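Local coordinates for possible periplasmic protein (PDB 3RGC) that is a SurA-like periplasmic chaperone of Campylobacter jejuni that probably also has peptidyl-prolyl cis-trans isomerase activity, at residues 5-10 and 34-39; 55-60 and 95-100. All coordinates share one frame; numbering follows the deposited sequence.

Contact 1: residues 5-10 and 34-39; sequences VVVDKE and VLINEK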
loop_
_atom_site.group_PDB
_atom_site.type_symbol
_atom_site.label_atom_id
_atom_site.label_comp_id
_atom_site.label_asym_id
_atom_site.label_seq_id
_atom_site.Cartn_x
_atom_site.Cartn_y
_atom_site.Cartn_z
ATOM N N VAL B 5 5.619 -49.710 5.549
ATOM C CA VAL B 5 5.664 -49.055 6.852
ATOM C C VAL B 5 4.265 -48.957 7.473
ATOM O O VAL B 5 3.269 -48.758 6.780
ATOM C CB VAL B 5 6.283 -47.626 6.750
ATOM C CG1 VAL B 5 6.529 -47.030 8.141
ATOM C CG2 VAL B 5 7.579 -47.650 5.947
ATOM N N VAL B 6 4.192 -49.124 8.782
ATOM C CA VAL B 6 2.953 -48.904 9.492
ATOM C C VAL B 6 3.250 -47.755 10.424
ATOM O O VAL B 6 4.302 -47.734 11.054
ATOM C CB VAL B 6 2.549 -50.152 10.296
ATOM C CG1 VAL B 6 1.165 -49.994 10.869
ATOM C CG2 VAL B 6 2.590 -51.365 9.409
ATOM N N VAL B 7 2.351 -46.776 10.467
ATOM C CA VAL B 7 2.493 -45.613 11.334
ATOM C C VAL B 7 1.262 -45.561 12.222
ATOM O O VAL B 7 0.135 -45.513 11.725
ATOM C CB VAL B 7 2.605 -44.316 10.528
ATOM C CG1 VAL B 7 2.780 -43.104 11.469
ATOM C CG2 VAL B 7 3.751 -44.415 9.546
ATOM N N ASP B 8 1.481 -45.573 13.534
ATOM C CA ASP B 8 0.442 -46.003 14.452
ATOM C C ASP B 8 0.031 -47.382 13.970
ATOM O O ASP B 8 0.772 -48.353 14.144
ATOM C CB ASP B 8 -0.753 -45.057 14.440
ATOM C CG ASP B 8 -0.727 -44.083 15.596
ATOM O OD1 ASP B 8 -1.494 -43.095 15.563
ATOM O OD2 ASP B 8 0.065 -44.307 16.537
ATOM N N LYS B 9 -1.131 -47.467 13.336
ATOM C CA LYS B 9 -1.543 -48.722 12.723
ATOM C C LYS B 9 -1.774 -48.540 11.221
ATOM O O LYS B 9 -1.982 -49.508 10.488
ATOM C CB LYS B 9 -2.795 -49.274 13.411
ATOM N N GLU B 10 -1.701 -47.291 10.772
ATOM C CA GLU B 10 -1.955 -46.939 9.381
ATOM C C GLU B 10 -0.824 -47.353 8.429
ATOM O O GLU B 10 0.307 -46.893 8.546
ATOM C CB GLU B 10 -2.273 -45.445 9.273
ATOM C CG GLU B 10 -3.577 -45.091 9.986
ATOM C CD GLU B 10 -3.757 -43.602 10.221
ATOM O OE1 GLU B 10 -3.226 -42.804 9.421
ATOM O OE2 GLU B 10 -4.434 -43.235 11.211
ATOM N N VAL B 34 7.358 -37.717 3.750
ATOM C CA VAL B 34 6.049 -37.119 3.496
ATOM C C VAL B 34 4.934 -38.052 3.947
ATOM O O VAL B 34 4.028 -37.654 4.686
ATOM C CB VAL B 34 5.850 -36.811 2.004
ATOM C CG1 VAL B 34 4.372 -36.700 1.677
ATOM C CG2 VAL B 34 6.579 -35.543 1.629
ATOM N N LEU B 35 5.014 -39.305 3.507
ATOM C CA LEU B 35 3.987 -40.283 3.825
ATOM C C LEU B 35 3.901 -40.522 5.329
ATOM O O LEU B 35 2.810 -40.696 5.871
ATOM C CB LEU B 35 4.234 -41.592 3.069
ATOM C CG LEU B 35 3.804 -41.607 1.599
ATOM C CD1 LEU B 35 4.235 -42.894 0.923
ATOM C CD2 LEU B 35 2.289 -41.446 1.489
ATOM N N ILE B 36 5.043 -40.500 6.013
ATOM C CA ILE B 36 5.028 -40.709 7.458
ATOM C C ILE B 36 4.299 -39.547 8.114
ATOM O O ILE B 36 3.395 -39.749 8.914
ATOM C CB ILE B 36 6.433 -40.860 8.063
ATOM C CG1 ILE B 36 7.132 -42.100 7.506
ATOM C CG2 ILE B 36 6.357 -40.942 9.570
ATOM C CD1 ILE B 36 8.358 -42.471 8.268
ATOM N N ASN B 37 4.667 -38.329 7.746
ATOM C CA ASN B 37 3.981 -37.157 8.285
ATOM C C ASN B 37 2.495 -37.091 7.905
ATOM O O ASN B 37 1.670 -36.686 8.717
ATOM C CB ASN B 37 4.706 -35.869 7.880
ATOM C CG ASN B 37 4.033 -34.624 8.423
ATOM O OD1 ASN B 37 4.240 -34.239 9.577
ATOM N ND2 ASN B 37 3.224 -33.979 7.587
ATOM N N GLU B 38 2.142 -37.486 6.684
ATOM C CA GLU B 38 0.725 -37.487 6.308
ATOM C C GLU B 38 -0.069 -38.424 7.189
ATOM O O GLU B 38 -1.203 -38.137 7.541
ATOM C CB GLU B 38 0.525 -37.899 4.863
ATOM C CG GLU B 38 0.712 -36.784 3.867
ATOM C CD GLU B 38 0.338 -37.223 2.468
ATOM O OE1 GLU B 38 -0.233 -38.333 2.335
ATOM O OE2 GLU B 38 0.615 -36.466 1.509
ATOM N N LYS B 39 0.514 -39.558 7.549
ATOM C CA LYS B 39 -0.227 -40.491 8.400
ATOM C C LYS B 39 -0.399 -39.928 9.805
ATOM O O LYS B 39 -1.434 -40.127 10.428
ATOM C CB LYS B 39 0.437 -41.862 8.444
ATOM C CG LYS B 39 0.522 -42.542 7.095
ATOM C CD LYS B 39 -0.833 -42.568 6.419
ATOM C CE LYS B 39 -0.769 -43.280 5.087
ATOM N NZ LYS B 39 -2.100 -43.284 4.416
#
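The carboxylate of E10 meets K39 with one oxygen, OE1, which lies 3.8 Å from K39 CD and 3.4 Å from K39 O. Carboxylate and carbonyl oxygens are both acceptors, so this last approach is no hydrogen bond. Nor do the opposite charges pair: E10 OE1 and K39 NZ stay 5.2 Å apart, because the lysine chain bends at chi2 (-52°) and carries its ammonium away from the strand, leaving its aliphatic part against the glutamate. Farther along helix 30-48, E10 also touches I42, S43 and K46.

The rest of the contact is apolar. V7 presses its branched CB against K39 CB at 3.9 Å, the two side chains crossing at a slant. With V7 CG1 set opposite the backbone N (chi1 -179°), CG1 also rests on K39 CB, and CG2 looks to I36 CG2 at 4.3 Å. I12, on the next strand, packs on both V7 and K39.

V7 and E10 are held together by reciprocal backbone bonds, V7 N to E10 O (2.8 Å) and E10 N to V7 O (2.7 Å), around D8 and K9. This is a tight two-residue beta hairpin with a type II' turn, laid against a helix within the SurA N-terminal family region.

Contact 2: residues 55-60 and 95-100; sequences LELDDA and KDLEKR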
loop_
_atom_site.group_PDB
_atom_site.type_symbol
_atom_site.label_atom_id
_atom_site.label_comp_id
_atom_site.label_asym_id
_atom_site.label_seq_id
_atom_site.Cartn_x
_atom_site.Cartn_y
_atom_site.Cartn_z
ATOM N N LEU B 55 -20.484 -28.244 2.061
ATOM C CA LEU B 55 -20.831 -26.821 2.138
ATOM C C LEU B 55 -19.671 -25.934 2.583
ATOM O O LEU B 55 -19.484 -24.863 2.038
ATOM C CB LEU B 55 -22.048 -26.565 3.025
ATOM C CG LEU B 55 -23.337 -27.309 2.656
ATOM C CD1 LEU B 55 -24.480 -26.816 3.523
ATOM C CD2 LEU B 55 -23.678 -27.152 1.186
ATOM N N GLU B 56 -18.908 -26.367 3.579
ATOM C CA GLU B 56 -17.669 -25.687 3.909
ATOM C C GLU B 56 -16.755 -25.662 2.698
ATOM O O GLU B 56 -16.148 -24.647 2.404
ATOM C CB GLU B 56 -16.925 -26.420 5.012
ATOM C CG GLU B 56 -17.569 -26.359 6.360
ATOM C CD GLU B 56 -16.748 -27.114 7.363
ATOM O OE1 GLU B 56 -16.799 -28.363 7.335
ATOM O OE2 GLU B 56 -16.018 -26.462 8.139
ATOM N N LEU B 57 -16.639 -26.801 2.019
ATOM C CA LEU B 57 -15.752 -26.907 0.867
ATOM C C LEU B 57 -16.198 -25.948 -0.222
ATOM O O LEU B 57 -15.378 -25.211 -0.770
ATOM C CB LEU B 57 -15.692 -28.336 0.325
ATOM C CG LEU B 57 -14.887 -28.533 -0.968
ATOM C CD1 LEU B 57 -13.418 -28.330 -0.720
ATOM C CD2 LEU B 57 -15.098 -29.912 -1.515
ATOM N N ASP B 58 -17.499 -25.935 -0.505
ATOM C CA ASP B 58 -18.047 -25.043 -1.527
ATOM C C ASP B 58 -17.913 -23.594 -1.102
ATOM O O ASP B 58 -17.607 -22.731 -1.918
ATOM C CB ASP B 58 -19.523 -25.347 -1.810
ATOM C CG ASP B 58 -19.726 -26.683 -2.505
ATOM O OD1 ASP B 58 -18.760 -27.202 -3.104
ATOM O OD2 ASP B 58 -20.861 -27.211 -2.454
ATOM N N ASP B 59 -18.147 -23.322 0.178
ATOM C CA ASP B 59 -18.033 -21.962 0.655
ATOM C C ASP B 59 -16.597 -21.481 0.497
ATOM O O ASP B 59 -16.353 -20.322 0.190
ATOM C CB ASP B 59 -18.465 -21.829 2.111
ATOM C CG ASP B 59 -18.333 -20.400 2.615
ATOM O OD1 ASP B 59 -18.818 -19.494 1.902
ATOM O OD2 ASP B 59 -17.734 -20.174 3.696
ATOM N N ALA B 60 -15.648 -22.383 0.713
ATOM C CA ALA B 60 -14.240 -22.028 0.619
ATOM C C ALA B 60 -13.842 -21.809 -0.837
ATOM O O ALA B 60 -13.029 -20.929 -1.142
ATOM C CB ALA B 60 -13.378 -23.088 1.251
ATOM N N LYS B 95 -8.495 -31.432 0.949
ATOM C CA LYS B 95 -7.422 -31.921 1.808
ATOM C C LYS B 95 -6.588 -30.791 2.404
ATOM O O LYS B 95 -6.186 -30.863 3.563
ATOM C CB LYS B 95 -6.526 -32.901 1.055
ATOM C CG LYS B 95 -7.123 -34.289 0.950
ATOM C CD LYS B 95 -6.357 -35.165 -0.026
ATOM C CE LYS B 95 -7.023 -36.525 -0.160
ATOM N NZ LYS B 95 -6.571 -37.256 -1.376
ATOM N N ASP B 96 -6.317 -29.762 1.604
ATOM C CA ASP B 96 -5.689 -28.542 2.105
ATOM C C ASP B 96 -6.493 -27.902 3.241
ATOM O O ASP B 96 -5.914 -27.385 4.201
ATOM C CB ASP B 96 -5.529 -27.515 0.977
ATOM C CG ASP B 96 -4.625 -28.006 -0.139
ATOM O OD1 ASP B 96 -3.786 -28.899 0.126
ATOM O OD2 ASP B 96 -4.750 -27.492 -1.279
ATOM N N LEU B 97 -7.820 -27.913 3.121
ATOM C CA LEU B 97 -8.669 -27.317 4.157
ATOM C C LEU B 97 -8.680 -28.158 5.425
ATOM O O LEU B 97 -8.695 -27.616 6.533
ATOM C CB LEU B 97 -10.105 -27.131 3.678
ATOM C CG LEU B 97 -10.388 -26.101 2.583
ATOM C CD1 LEU B 97 -11.804 -26.301 2.029
ATOM C CD2 LEU B 97 -10.209 -24.692 3.117
ATOM N N GLU B 98 -8.707 -29.478 5.259
ATOM C CA GLU B 98 -8.659 -30.375 6.398
ATOM C C GLU B 98 -7.353 -30.125 7.143
ATOM O O GLU B 98 -7.348 -29.983 8.368
ATOM C CB GLU B 98 -8.751 -31.839 5.957
ATOM C CG GLU B 98 -10.114 -32.272 5.466
ATOM C CD GLU B 98 -10.072 -33.621 4.742
ATOM O OE1 GLU B 98 -9.074 -33.885 4.041
ATOM O OE2 GLU B 98 -11.028 -34.420 4.874
ATOM N N LYS B 99 -6.254 -30.049 6.395
ATOM C CA LYS B 99 -4.945 -29.767 6.974
ATOM C C LYS B 99 -4.925 -28.391 7.642
ATOM O O LYS B 99 -4.327 -28.225 8.713
ATOM C CB LYS B 99 -3.828 -29.860 5.925
ATOM C CG LYS B 99 -3.508 -31.281 5.437
ATOM C CD LYS B 99 -2.372 -31.272 4.388
ATOM C CE LYS B 99 -2.183 -32.632 3.730
ATOM N NZ LYS B 99 -0.810 -33.193 3.976
ATOM N N ARG B 100 -5.578 -27.412 7.024
ATOM C CA ARG B 100 -5.650 -26.081 7.631
ATOM C C ARG B 100 -6.468 -26.092 8.922
ATOM O O ARG B 100 -6.055 -25.480 9.908
ATOM C CB ARG B 100 -6.189 -25.022 6.662
ATOM C CG ARG B 100 -5.097 -24.337 5.852
ATOM C CD ARG B 100 -5.590 -23.090 5.127
ATOM N NE ARG B 100 -6.406 -23.409 3.960
ATOM C CZ ARG B 100 -5.923 -23.914 2.828
ATOM N NH1 ARG B 100 -4.626 -24.174 2.713
ATOM N NH2 ARG B 100 -6.741 -24.171 1.815
#
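L97 meets A60 and L57 where two helices of the SurA-like N-terminal region, 54-67 and 86-107, pack against each other. The interface between 55-60 and 95-100 is small, burying 117 Å² in all, and no hydrogen bond crosses it.

The apolar contacts centre on one methyl group. L97 CD1 touches A60 CB at 3.7 Å and L57 CD1 at 3.8 Å, while the second methyl, CD2, lies 4.0 Å from A60 CB, so both branches of the leucine face the alanine methyl. The closest CA atoms of the two segments are those of L57 and L97, 7.8 Å apart. L57 joins from the flank: its CG is turned opposite the backbone N (chi1 175°), which brings the CD1 methyl up to L97, and the two leucine side chains cross at about a right angle. On helix 86-107, F93 extends this apolar surface by touching both L57 and A60, and R90 and K94 also lie against L57.

Ionic links border the patch. E56 forms a salt bridge with K101 through OE2, and D58 pairs with R90, so both acidic residues tie helix 54-67 to helix 86-107 by charge as well as by packing.

Within 95-100 the R100 side chain folds back along its own helix, and one face of its guanidinium group covers the carbonyl oxygen D96 O, which sits 3.7 Å above the guanidinium plane and over its centre.

How the contacts relate
From the N terminus, strand 3-7 turns into strand 10-13, the chain passes through helix 14-23, and helix 30-48 returns to the hairpin, where contact 1 closes the first loop. Helix 54-67 follows, and after helix 72-81 the chain comes back along helix 86-107 to close the second loop at contact 2. The two loops are in series, neither nested nor crossed, and the centres of the two contacts lie about 22 Å apart. Helix 30-48 and helix 86-107 nevertheless meet: K99 NZ packs on E38 CG at 3.9 Å and forms a salt bridge with E41. The hairpin and the three helices thus form a continuous chain of contacts across the SurA N-terminal region.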